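Local coordinates for protein leucyl aminopeptidase (Trypanosoma brucei brucei, PDB 5NSM) that probably removes N-terminal amino acids such as leucine from peptides, acting as a hexameric M17 aminopeptidase with a two-metal centre, at residues V287-V292 with M399-G404; I291-G296 with L341-I346; G297-P302 with V367-A372. All coordinates share one frame; numbering follows the deposited sequence.

The three contacts gather at the two manganese ions of the M17 catalytic domain. Interaction 1 pairs strand 283-291 with strand 395-400. Interaction 2 pairs the end of that strand and strand 293-294 with strand 334-344 of the same sheet. The two share Ile291 and Val292, and their centres lie about 11 Å apart. Interaction 3 joins two loops; its centre is about 10 Å from that of interaction 2 and about 15 Å from that of interaction 1. Along the chain, 287-302 supplies the first half of all three. The partners follow in the order 341-346, 367-372 and 399-404. Strand ends and loops far apart in sequence thus build one metal site.

Interaction 1. Residues V287-V292 with M399-G404; sequences VGKGIV and MATLTG. With MN (manganese (II) ion), chain O.
Lys289 runs past Ala400, Thr401 and Leu402 to one of the two manganese ions of the M17 aminopeptidase centre. Its NZ binds this ion at 2.0 Å. A water, Asp294, Asp312 and Glu373 are the other ligands, so the lysine belongs to the first shell. NZ also lies close to the carbonyl of Thr401 without a hydrogen bond to it. The side chain is fully extended, with CG trans to the backbone N (chi1 176°), and this length carries the amine from the sheet to the metal. Its shaft is lined by apolar groups. Lys289 CB rests on Ala400 CB at 3.5 Å. Farther out, Lys289 CD meets the Leu402 CD1 methyl at 4.1 Å, the two side chains running at a slant to each other. Behind them, Ala400 and Leu402 both lean on Leu378 of helix 374-387.

The strands hold the root of the lysine. Strands 283-291 and 395-400 are parallel neighbours, bridged at Gly288 and Met399. Met399 N gives a hydrogen bond to Val287 O (2.9 Å). Met399 O accepts one from Lys289 N (3.1 Å). The second strand then ends, and Thr401 is the centre of an inverse gamma turn. Its OG1 hydrogen-bonds to OD1 of Asp312, whose OD2 binds the ion, which makes Thr401 a second-shell residue. Where the backbones part, a water continues the link between the strands: it donates to Lys289 O at 2.7 Å and accepts from Thr401 N at 3.0 Å.

Interaction 2. Residues I291-G296 with L341-I346; sequences IVYDCG and LAENAI. With MN (manganese (II) ion), chain O; MN (manganese (II) ion), chain N.
Ile291 and Ala342, and then Asp294 and Asn344, pair as parallel strand neighbours on either side of a corner in the chain at Val292. The strands belong to the mixed sheet of the M17 catalytic domain. Val292 N hydrogen-bonds to Ala342 O at 3.0 Å. Past the corner, Tyr293 O accepts from Asn344 N, also at 3.0 Å. Asn344 O then takes Cys295 N at 3.2 Å.

Asp294 and Asn344 lie side by side on the metal face of the sheet. Asp294 has its CG on the far side of CB from the backbone N (chi1 -165°), which brings the carboxylate alongside the Asn344 amide. Asp294 OD2 bridges both manganese ions, at 2.0 Å from each. Its other oxygen, OD1, is gripped by Asn344 ND2 at 3.1 Å. This donor comes from the syn side but sits 33° out of the carboxylate plane. Gly296 N adds a weak bond to the same oxygen. Asn344 ND2 also hydrogen-bonds to Thr370 O, so the amide is a second-shell anchor that helps fix the rotation of the bridging carboxylate. On this face Ile291 CD1 also packs on Ala342 CB (4.0 Å).

Tyr293 and Glu343 point together from the opposite face, their ring and carboxylate planes 86° apart. Glu343 OE2 lies 3.7 Å from Tyr293 CB. Both polar ends turn to a neighbouring subunit: Glu343 forms a salt bridge with its Arg352, and Tyr293 OH a hydrogen bond with its Asn353. At the far end of the pairing, Cys295 SG touches Ile346 CB at 4.0 Å.

Interaction 3. Residues G297-P302 with V367-A372; sequences GLALKP and VINTDA. With MN (manganese (II) ion), chain N.
Lys301 and Asp371 form a salt bridge beside one manganese ion. Lys301 NZ bonds to the syn lone pair of Asp371 OD2 at 2.8 Å and makes a weak bond to OD1. The two side chains cross at about a right angle. The lysine is extended until its last torsion, where a bend (chi4 -63°) swings NZ onto the carboxylate. Asp371 holds the ion twice, through its backbone O at 1.9 Å and OD1 at 2.0 Å. Asp294 and Glu373 complete the ligands. A water links Asp371 OD2 (2.6 Å) to Ala299 O (2.8 Å), so OD2 is held by lysine and water, while OD1 binds the metal and takes the weak lysine bond.

Thr370 fastens the loops. Its OG1 accepts from Ala299 N at 2.9 Å and gives a hydrogen bond to Gly296 O. Asn369 OD1 takes Asp371 N at 2.8 Å in an Asx turn, within a type I turn from Asn369 to Ala372 that opens the NTDAEGR signature of the M17 family. The Ala299 methyl touches both Thr370 OG1 and Asn369 OD1, the latter at 3.3 Å.

Leu298 packs on Ile346 of a neighbouring subunit; Leu300 meets Leu300 of that subunit and of one more. The loop 297-302 leads from strand 293-294 into helix 303-306, while 367-372 leads from strand 364-366 towards helix 374-387.

Interaction 1. Residues V287-V292 with M399-G404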
ATOM      1  N   VAL A 287       1.962  35.514 -13.492  1.00 29.00           N
ATOM      2  CA  VAL A 287       1.775  34.213 -14.156  1.00 28.26           C
ATOM      3  C   VAL A 287       1.104  33.242 -13.198  1.00 27.13           C
ATOM      4  O   VAL A 287       1.567  33.039 -12.103  1.00 26.59           O
ATOM      5  CB  VAL A 287       3.110  33.633 -14.611  1.00 29.11           C
ATOM      6  CG1 VAL A 287       2.908  32.353 -15.409  1.00 29.79           C
ATOM      7  CG2 VAL A 287       3.874  34.650 -15.451  1.00 28.91           C
ATOM      8  N   GLY A 288      -0.014  32.669 -13.619  1.00 26.39           N
ATOM      9  CA  GLY A 288      -0.800  31.787 -12.746  1.00 26.88           C
ATOM     10  C   GLY A 288      -1.043  30.394 -13.288  1.00 26.68           C
ATOM     11  O   GLY A 288      -1.376  30.214 -14.456  1.00 27.78           O
ATOM     12  N   LYS A 289      -0.894  29.421 -12.407  1.00 27.25           N
ATOM     13  CA  LYS A 289      -1.181  27.989 -12.717  1.00 26.93           C
ATOM     14  C   LYS A 289      -2.687  27.844 -12.756  1.00 26.39           C
ATOM     15  O   LYS A 289      -3.354  27.945 -11.740  1.00 26.91           O
ATOM     16  CB  LYS A 289      -0.575  27.019 -11.679  1.00 27.35           C
ATOM     17  CG  LYS A 289      -0.905  25.533 -11.869  1.00 27.41           C
ATOM     18  CD  LYS A 289      -0.403  24.633 -10.744  1.00 27.85           C
ATOM     19  CE  LYS A 289      -0.852  23.178 -10.948  1.00 27.95           C
ATOM     20  NZ  LYS A 289      -0.604  22.129  -9.914  1.00 28.52           N
ATOM     21  N   GLY A 290      -3.208  27.638 -13.948  1.00 26.31           N
ATOM     22  CA  GLY A 290      -4.656  27.455 -14.149  1.00 27.66           C
ATOM     23  C   GLY A 290      -5.030  26.031 -14.536  1.00 27.46           C
ATOM     24  O   GLY A 290      -5.634  25.788 -15.554  1.00 27.52           O
ATOM     25  N   ILE A 291      -4.649  25.098 -13.687  1.00 28.49           N
ATOM     26  CA  ILE A 291      -5.003  23.691 -13.882  1.00 28.52           C
ATOM     27  C   ILE A 291      -6.409  23.504 -13.323  1.00 29.14           C
ATOM     28  O   ILE A 291      -6.666  23.350 -12.151  1.00 28.64           O
ATOM     29  CB  ILE A 291      -4.010  22.683 -13.298  1.00 27.76           C
ATOM     30  CG1 ILE A 291      -2.644  22.874 -13.931  1.00 27.23           C
ATOM     31  CG2 ILE A 291      -4.512  21.257 -13.520  1.00 27.61           C
ATOM     32  CD1 ILE A 291      -2.572  22.663 -15.436  1.00 28.00           C
ATOM     33  N   VAL A 292      -7.314  23.562 -14.260  1.00 31.50           N
ATOM     34  CA  VAL A 292      -8.763  23.531 -14.038  1.00 31.87           C
ATOM     35  C   VAL A 292      -9.230  22.238 -13.336  1.00 30.76           C
ATOM     36  O   VAL A 292     -10.182  22.214 -12.560  1.00 28.98           O
ATOM     37  CB  VAL A 292      -9.352  23.843 -15.418  1.00 33.36           C
ATOM     38  CG1 VAL A 292     -10.482  22.972 -15.778  1.00 33.79           C
ATOM     39  CG2 VAL A 292      -9.714  25.321 -15.475  1.00 35.06           C
ATOM     40  N   MET A 399       2.105  32.521  -9.318  1.00 28.83           N
ATOM     41  CA  MET A 399       1.305  31.994  -8.200  1.00 29.56           C
ATOM     42  C   MET A 399       0.692  30.668  -8.620  1.00 27.63           C
ATOM     43  O   MET A 399       0.150  30.541  -9.700  1.00 26.81           O
ATOM     44  CB  MET A 399       0.218  32.960  -7.773  1.00 31.38           C
ATOM     45  CG  MET A 399       0.748  34.350  -7.425  1.00 33.15           C
ATOM     46  SD  MET A 399      -0.563  35.401  -6.770  1.00 34.91           S
ATOM     47  CE  MET A 399      -0.325  35.197  -5.022  1.00 34.99           C
ATOM     48  N   ALA A 400       0.819  29.684  -7.761  1.00 26.94           N
ATOM     49  CA  ALA A 400       0.441  28.327  -8.128  1.00 26.71           C
ATOM     50  C   ALA A 400       0.152  27.446  -6.930  1.00 26.70           C
ATOM     51  O   ALA A 400       0.848  27.485  -5.937  1.00 27.30           O
ATOM     52  CB  ALA A 400       1.550  27.715  -8.960  1.00 26.38           C
ATOM     53  N   THR A 401      -0.882  26.640  -7.064  1.00 28.31           N
ATOM     54  CA  THR A 401      -1.175  25.551  -6.113  1.00 28.58           C
ATOM     55  C   THR A 401      -0.290  24.372  -6.497  1.00 27.85           C
ATOM     56  O   THR A 401      -0.743  23.400  -7.084  1.00 28.41           O
ATOM     57  CB  THR A 401      -2.649  25.096  -6.161  1.00 27.69           C
ATOM     58  OG1 THR A 401      -3.026  24.841  -7.505  1.00 26.76           O
ATOM     59  CG2 THR A 401      -3.540  26.131  -5.616  1.00 28.89           C
ATOM     60  N   LEU A 402       0.967  24.474  -6.151  1.00 28.55           N
ATOM     61  CA  LEU A 402       2.010  23.672  -6.843  1.00 30.37           C
ATOM     62  C   LEU A 402       2.421  22.324  -6.247  1.00 27.11           C
ATOM     63  O   LEU A 402       2.523  21.365  -6.976  1.00 25.15           O
ATOM     64  CB  LEU A 402       3.258  24.517  -7.103  1.00 30.48           C
ATOM     65  CG  LEU A 402       4.142  23.991  -8.227  1.00 30.67           C
ATOM     66  CD1 LEU A 402       3.413  23.912  -9.558  1.00 30.54           C
ATOM     67  CD2 LEU A 402       5.351  24.891  -8.380  1.00 31.13           C
ATOM     68  N   THR A 403       2.650  22.288  -4.946  1.00 26.99           N
ATOM     69  CA  THR A 403       3.165  21.091  -4.279  1.00 28.90           C
ATOM     70  C   THR A 403       2.510  20.767  -2.951  1.00 29.07           C
ATOM     71  O   THR A 403       2.108  21.637  -2.207  1.00 28.83           O
ATOM     72  CB  THR A 403       4.691  21.188  -3.969  1.00 29.89           C
ATOM     73  OG1 THR A 403       4.911  22.250  -3.040  1.00 31.43           O
ATOM     74  CG2 THR A 403       5.519  21.422  -5.190  1.00 29.18           C
ATOM     75  N   GLY A 404       2.424  19.478  -2.678  1.00 30.60           N
ATOM     76  CA  GLY A 404       2.047  18.937  -1.340  1.00 30.96           C
ATOM     77  C   GLY A 404       3.077  19.287  -0.286  1.00 30.51           C
ATOM     78  O   GLY A 404       2.771  19.518   0.866  1.00 32.18           O
TER
HETATM   79 MN    MN O 603      -1.409  20.302 -10.120  1.00 29.60          MN
HETATM   80  O   HOH W   1      -2.868  27.137  -9.219  1.00 25.37           O
HETATM   81  O   HOH W   2      -1.674  20.158  -8.093  1.00 25.13           O

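Interaction 2. Residues I291-G296 with L341-I346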
ATOM      1  N   ILE A 291      -4.649  25.098 -13.687  1.00 28.49           N
ATOM      2  CA  ILE A 291      -5.003  23.691 -13.882  1.00 28.52           C
ATOM      3  C   ILE A 291      -6.409  23.504 -13.323  1.00 29.14           C
ATOM      4  O   ILE A 291      -6.666  23.350 -12.151  1.00 28.64           O
ATOM      5  CB  ILE A 291      -4.010  22.683 -13.298  1.00 27.76           C
ATOM      6  CG1 ILE A 291      -2.644  22.874 -13.931  1.00 27.23           C
ATOM      7  CG2 ILE A 291      -4.512  21.257 -13.520  1.00 27.61           C
ATOM      8  CD1 ILE A 291      -2.572  22.663 -15.436  1.00 28.00           C
ATOM      9  N   VAL A 292      -7.314  23.562 -14.260  1.00 31.50           N
ATOM     10  CA  VAL A 292      -8.763  23.531 -14.038  1.00 31.87           C
ATOM     11  C   VAL A 292      -9.230  22.238 -13.336  1.00 30.76           C
ATOM     12  O   VAL A 292     -10.182  22.214 -12.560  1.00 28.98           O
ATOM     13  CB  VAL A 292      -9.352  23.843 -15.418  1.00 33.36           C
ATOM     14  CG1 VAL A 292     -10.482  22.972 -15.778  1.00 33.79           C
ATOM     15  CG2 VAL A 292      -9.714  25.321 -15.475  1.00 35.06           C
ATOM     16  N   TYR A 293      -8.520  21.172 -13.643  1.00 29.42           N
ATOM     17  CA  TYR A 293      -8.602  19.915 -12.892  1.00 29.22           C
ATOM     18  C   TYR A 293      -7.328  19.082 -13.115  1.00 28.53           C
ATOM     19  O   TYR A 293      -6.866  18.959 -14.235  1.00 26.93           O
ATOM     20  CB  TYR A 293      -9.826  19.107 -13.298  1.00 28.15           C
ATOM     21  CG  TYR A 293     -10.174  17.949 -12.390  1.00 27.97           C
ATOM     22  CD1 TYR A 293     -10.683  18.159 -11.114  1.00 27.34           C
ATOM     23  CD2 TYR A 293     -10.008  16.639 -12.807  1.00 27.69           C
ATOM     24  CE1 TYR A 293     -11.008  17.096 -10.279  1.00 26.93           C
ATOM     25  CE2 TYR A 293     -10.356  15.566 -11.981  1.00 27.16           C
ATOM     26  CZ  TYR A 293     -10.851  15.802 -10.719  1.00 26.32           C
ATOM     27  OH  TYR A 293     -11.187  14.760  -9.900  1.00 24.87           O
ATOM     28  N   ASP A 294      -6.766  18.592 -12.010  1.00 28.60           N
ATOM     29  CA  ASP A 294      -5.483  17.828 -11.968  1.00 29.59           C
ATOM     30  C   ASP A 294      -5.849  16.412 -11.599  1.00 30.36           C
ATOM     31  O   ASP A 294      -5.941  16.080 -10.426  1.00 29.86           O
ATOM     32  CB  ASP A 294      -4.465  18.443 -10.943  1.00 29.82           C
ATOM     33  CG  ASP A 294      -3.016  17.941 -11.111  1.00 27.65           C
ATOM     34  OD1 ASP A 294      -2.857  17.057 -11.966  1.00 31.29           O
ATOM     35  OD2 ASP A 294      -2.022  18.418 -10.405  1.00 32.86           O
ATOM     36  N   CYS A 295      -6.143  15.594 -12.594  1.00 30.58           N
ATOM     37  CA  CYS A 295      -6.371  14.145 -12.327  1.00 31.75           C
ATOM     38  C   CYS A 295      -5.037  13.393 -12.145  1.00 30.74           C
ATOM     39  O   CYS A 295      -5.008  12.267 -11.693  1.00 30.21           O
ATOM     40  CB  CYS A 295      -7.228  13.474 -13.407  1.00 33.02           C
ATOM     41  SG  CYS A 295      -6.371  12.819 -14.849  1.00 35.05           S
ATOM     42  N   GLY A 296      -3.954  14.058 -12.508  1.00 30.11           N
ATOM     43  CA  GLY A 296      -2.608  13.484 -12.469  1.00 29.97           C
ATOM     44  C   GLY A 296      -2.059  13.062 -13.828  1.00 29.79           C
ATOM     45  O   GLY A 296      -0.859  12.811 -13.988  1.00 27.69           O
ATOM     46  N   LEU A 341      -3.743  27.877 -18.700  1.00 27.65           N
ATOM     47  CA  LEU A 341      -5.027  27.116 -18.551  1.00 28.16           C
ATOM     48  C   LEU A 341      -4.978  25.787 -19.250  1.00 27.58           C
ATOM     49  O   LEU A 341      -4.751  25.700 -20.438  1.00 25.51           O
ATOM     50  CB  LEU A 341      -6.229  27.899 -19.089  1.00 28.69           C
ATOM     51  CG  LEU A 341      -6.495  29.262 -18.450  1.00 29.12           C
ATOM     52  CD1 LEU A 341      -7.647  29.958 -19.167  1.00 28.93           C
ATOM     53  CD2 LEU A 341      -6.822  29.123 -16.966  1.00 29.39           C
ATOM     54  N   ALA A 342      -5.181  24.758 -18.456  1.00 28.07           N
ATOM     55  CA  ALA A 342      -5.222  23.396 -18.980  1.00 28.71           C
ATOM     56  C   ALA A 342      -5.928  22.478 -18.008  1.00 28.34           C
ATOM     57  O   ALA A 342      -5.971  22.733 -16.811  1.00 26.15           O
ATOM     58  CB  ALA A 342      -3.807  22.882 -19.266  1.00 28.45           C
ATOM     59  N   GLU A 343      -6.497  21.414 -18.548  1.00 29.20           N
ATOM     60  CA  GLU A 343      -6.930  20.289 -17.716  1.00 29.62           C
ATOM     61  C   GLU A 343      -5.875  19.215 -17.893  1.00 28.64           C
ATOM     62  O   GLU A 343      -5.546  18.850 -19.003  1.00 31.48           O
ATOM     63  CB  GLU A 343      -8.324  19.770 -18.059  1.00 29.47           C
ATOM     64  CG  GLU A 343      -8.719  18.556 -17.215  1.00 30.74           C
ATOM     65  CD  GLU A 343     -10.157  18.097 -17.352  1.00 32.86           C
ATOM     66  OE1 GLU A 343     -10.862  18.506 -18.295  1.00 36.25           O
ATOM     67  OE2 GLU A 343     -10.607  17.316 -16.486  1.00 35.28           O
ATOM     68  N   ASN A 344      -5.391  18.707 -16.778  1.00 28.81           N
ATOM     69  CA  ASN A 344      -4.491  17.557 -16.769  1.00 30.71           C
ATOM     70  C   ASN A 344      -5.336  16.292 -16.759  1.00 31.04           C
ATOM     71  O   ASN A 344      -5.698  15.752 -15.713  1.00 31.55           O
ATOM     72  CB  ASN A 344      -3.532  17.582 -15.582  1.00 30.09           C
ATOM     73  CG  ASN A 344      -2.322  16.673 -15.768  1.00 30.01           C
ATOM     74  OD1 ASN A 344      -2.049  16.169 -16.871  1.00 30.57           O
ATOM     75  ND2 ASN A 344      -1.601  16.440 -14.689  1.00 28.39           N
ATOM     76  N   ALA A 345      -5.599  15.805 -17.961  1.00 31.53           N
ATOM     77  CA  ALA A 345      -6.560  14.697 -18.186  1.00 31.58           C
ATOM     78  C   ALA A 345      -5.876  13.407 -18.568  1.00 31.45           C
ATOM     79  O   ALA A 345      -4.697  13.363 -18.896  1.00 34.19           O
ATOM     80  CB  ALA A 345      -7.577  15.077 -19.251  1.00 31.52           C
ATOM     81  N   ILE A 346      -6.650  12.345 -18.528  1.00 32.53           N
ATOM     82  CA  ILE A 346      -6.141  11.008 -18.859  1.00 31.81           C
ATOM     83  C   ILE A 346      -6.884  10.480 -20.081  1.00 30.95           C
ATOM     84  O   ILE A 346      -8.115  10.499 -20.138  1.00 30.07           O
ATOM     85  CB  ILE A 346      -6.191  10.015 -17.662  1.00 30.99           C
ATOM     86  CG1 ILE A 346      -5.470   8.715 -18.031  1.00 31.47           C
ATOM     87  CG2 ILE A 346      -7.606   9.738 -17.220  1.00 30.42           C
ATOM     88  CD1 ILE A 346      -5.117   7.859 -16.843  1.00 32.35           C
TER
HETATM   89 MN    MN O 603      -1.409  20.302 -10.120  1.00 29.60          MN
HETATM   90 MN    MN N 602      -0.321  17.428 -10.389  1.00 31.24          MN
HETATM   91  O   HOH W   2      -1.674  20.158  -8.093  1.00 25.13           O

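Interaction 3. Residues G297-P302 with V367-A372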
ATOM      1  N   GLY A 297      -2.946  13.002 -14.807  1.00 29.90           N
ATOM      2  CA  GLY A 297      -2.621  12.442 -16.125  1.00 29.02           C
ATOM      3  C   GLY A 297      -2.402  10.942 -16.001  1.00 28.83           C
ATOM      4  O   GLY A 297      -3.003  10.282 -15.157  1.00 29.62           O
ATOM      5  N   LEU A 298      -1.500  10.418 -16.815  1.00 29.04           N
ATOM      6  CA  LEU A 298      -1.169   8.975 -16.786  1.00 29.46           C
ATOM      7  C   LEU A 298      -0.656   8.528 -15.402  1.00 31.27           C
ATOM      8  O   LEU A 298      -0.911   7.396 -14.972  1.00 32.31           O
ATOM      9  CB  LEU A 298      -0.207   8.589 -17.890  1.00 28.18           C
ATOM     10  CG  LEU A 298      -0.847   8.433 -19.269  1.00 27.08           C
ATOM     11  CD1 LEU A 298       0.216   8.308 -20.342  1.00 26.79           C
ATOM     12  CD2 LEU A 298      -1.760   7.216 -19.352  1.00 27.56           C
ATOM     13  N   ALA A 299      -0.016   9.456 -14.690  1.00 31.59           N
ATOM     14  CA  ALA A 299       0.338   9.285 -13.252  1.00 30.85           C
ATOM     15  C   ALA A 299      -0.887   9.597 -12.396  1.00 30.61           C
ATOM     16  O   ALA A 299      -0.924  10.559 -11.633  1.00 33.00           O
ATOM     17  CB  ALA A 299       1.511  10.154 -12.855  1.00 29.86           C
ATOM     18  N   LEU A 300      -1.889   8.766 -12.570  1.00 30.71           N
ATOM     19  CA  LEU A 300      -3.235   8.989 -12.033  1.00 30.71           C
ATOM     20  C   LEU A 300      -3.231   9.037 -10.523  1.00 30.81           C
ATOM     21  O   LEU A 300      -2.669   8.190  -9.849  1.00 31.95           O
ATOM     22  CB  LEU A 300      -4.195   7.900 -12.498  1.00 29.84           C
ATOM     23  CG  LEU A 300      -5.682   8.115 -12.236  1.00 29.67           C
ATOM     24  CD1 LEU A 300      -6.214   9.269 -13.076  1.00 29.06           C
ATOM     25  CD2 LEU A 300      -6.448   6.831 -12.561  1.00 29.42           C
ATOM     26  N   LYS A 301      -3.854  10.064  -9.999  1.00 32.49           N
ATOM     27  CA  LYS A 301      -4.048  10.185  -8.557  1.00 33.21           C
ATOM     28  C   LYS A 301      -5.033   9.169  -8.059  1.00 34.15           C
ATOM     29  O   LYS A 301      -6.044   8.945  -8.703  1.00 35.92           O
ATOM     30  CB  LYS A 301      -4.600  11.551  -8.201  1.00 34.04           C
ATOM     31  CG  LYS A 301      -3.660  12.687  -8.473  1.00 32.49           C
ATOM     32  CD  LYS A 301      -4.380  13.994  -8.237  1.00 33.88           C
ATOM     33  CE  LYS A 301      -3.500  15.185  -8.605  1.00 32.59           C
ATOM     34  NZ  LYS A 301      -2.298  15.206  -7.733  1.00 31.58           N
ATOM     35  N   PRO A 302      -4.777   8.580  -6.882  1.00 36.81           N
ATOM     36  CA  PRO A 302      -5.875   7.870  -6.201  1.00 37.76           C
ATOM     37  C   PRO A 302      -7.022   8.837  -5.851  1.00 36.54           C
ATOM     38  O   PRO A 302      -6.801  10.034  -5.725  1.00 33.64           O
ATOM     39  CB  PRO A 302      -5.213   7.322  -4.927  1.00 38.78           C
ATOM     40  CG  PRO A 302      -3.726   7.439  -5.161  1.00 39.00           C
ATOM     41  CD  PRO A 302      -3.565   8.631  -6.046  1.00 37.26           C
ATOM     42  N   VAL A 367       9.735  14.031 -19.070  1.00 27.00           N
ATOM     43  CA  VAL A 367       8.631  13.886 -18.143  1.00 26.87           C
ATOM     44  C   VAL A 367       8.778  12.579 -17.372  1.00 26.93           C
ATOM     45  O   VAL A 367       8.596  11.511 -17.910  1.00 26.40           O
ATOM     46  CB  VAL A 367       7.272  13.945 -18.866  1.00 27.67           C
ATOM     47  CG1 VAL A 367       6.109  13.790 -17.880  1.00 27.44           C
ATOM     48  CG2 VAL A 367       7.132  15.259 -19.611  1.00 27.12           C
ATOM     49  N   ILE A 368       9.145  12.707 -16.116  1.00 27.71           N
ATOM     50  CA  ILE A 368       9.269  11.584 -15.177  1.00 29.59           C
ATOM     51  C   ILE A 368       7.914  11.230 -14.576  1.00 28.88           C
ATOM     52  O   ILE A 368       7.610  10.054 -14.351  1.00 29.74           O
ATOM     53  CB  ILE A 368      10.213  11.908 -13.997  1.00 31.47           C
ATOM     54  CG1 ILE A 368      11.599  12.303 -14.489  1.00 33.03           C
ATOM     55  CG2 ILE A 368      10.334  10.731 -13.020  1.00 32.34           C
ATOM     56  CD1 ILE A 368      12.292  11.271 -15.345  1.00 34.00           C
ATOM     57  N   ASN A 369       7.143  12.264 -14.295  1.00 26.96           N
ATOM     58  CA  ASN A 369       5.834  12.138 -13.670  1.00 27.25           C
ATOM     59  C   ASN A 369       4.884  13.218 -14.178  1.00 26.14           C
ATOM     60  O   ASN A 369       5.087  14.380 -13.954  1.00 27.01           O
ATOM     61  CB  ASN A 369       5.981  12.205 -12.149  1.00 27.05           C
ATOM     62  CG  ASN A 369       4.720  11.828 -11.402  1.00 25.82           C
ATOM     63  OD1 ASN A 369       3.646  12.341 -11.666  1.00 25.63           O
ATOM     64  ND2 ASN A 369       4.848  10.861 -10.494  1.00 25.60           N
ATOM     65  N   THR A 370       3.819  12.788 -14.818  1.00 25.92           N
ATOM     66  CA  THR A 370       2.838  13.684 -15.444  1.00 25.33           C
ATOM     67  C   THR A 370       2.027  14.502 -14.451  1.00 26.17           C
ATOM     68  O   THR A 370       1.354  15.438 -14.832  1.00 26.37           O
ATOM     69  CB  THR A 370       1.826  12.921 -16.310  1.00 25.08           C
ATOM     70  OG1 THR A 370       1.129  11.941 -15.528  1.00 23.62           O
ATOM     71  CG2 THR A 370       2.528  12.254 -17.467  1.00 25.55           C
ATOM     72  N   ASP A 371       2.074  14.104 -13.192  1.00 26.14           N
ATOM     73  CA  ASP A 371       1.334  14.774 -12.106  1.00 26.50           C
ATOM     74  C   ASP A 371       2.069  15.984 -11.507  1.00 26.83           C
ATOM     75  O   ASP A 371       1.474  16.751 -10.718  1.00 30.78           O
ATOM     76  CB  ASP A 371       0.972  13.834 -10.976  1.00 25.71           C
ATOM     77  CG  ASP A 371      -0.084  14.413 -10.067  1.00 25.81           C
ATOM     78  OD1 ASP A 371      -0.687  15.507 -10.373  1.00 30.49           O
ATOM     79  OD2 ASP A 371      -0.341  13.761  -9.051  1.00 25.55           O
ATOM     80  N   ALA A 372       3.309  16.131 -11.945  1.00 25.98           N
ATOM     81  CA  ALA A 372       4.123  17.363 -11.796  1.00 26.17           C
ATOM     82  C   ALA A 372       3.993  18.241 -13.058  1.00 24.88           C
ATOM     83  O   ALA A 372       4.953  18.616 -13.709  1.00 24.60           O
ATOM     84  CB  ALA A 372       5.574  17.020 -11.541  1.00 25.44           C
TER
HETATM   85 MN    MN N 602      -0.321  17.428 -10.389  1.00 31.24          MN
HETATM   86  O   HOH W   3       0.000  11.220  -9.050  1.00 24.87           O
HETATM   87  O   HOH W   4       0.032  17.300  -7.745  1.00 27.27           O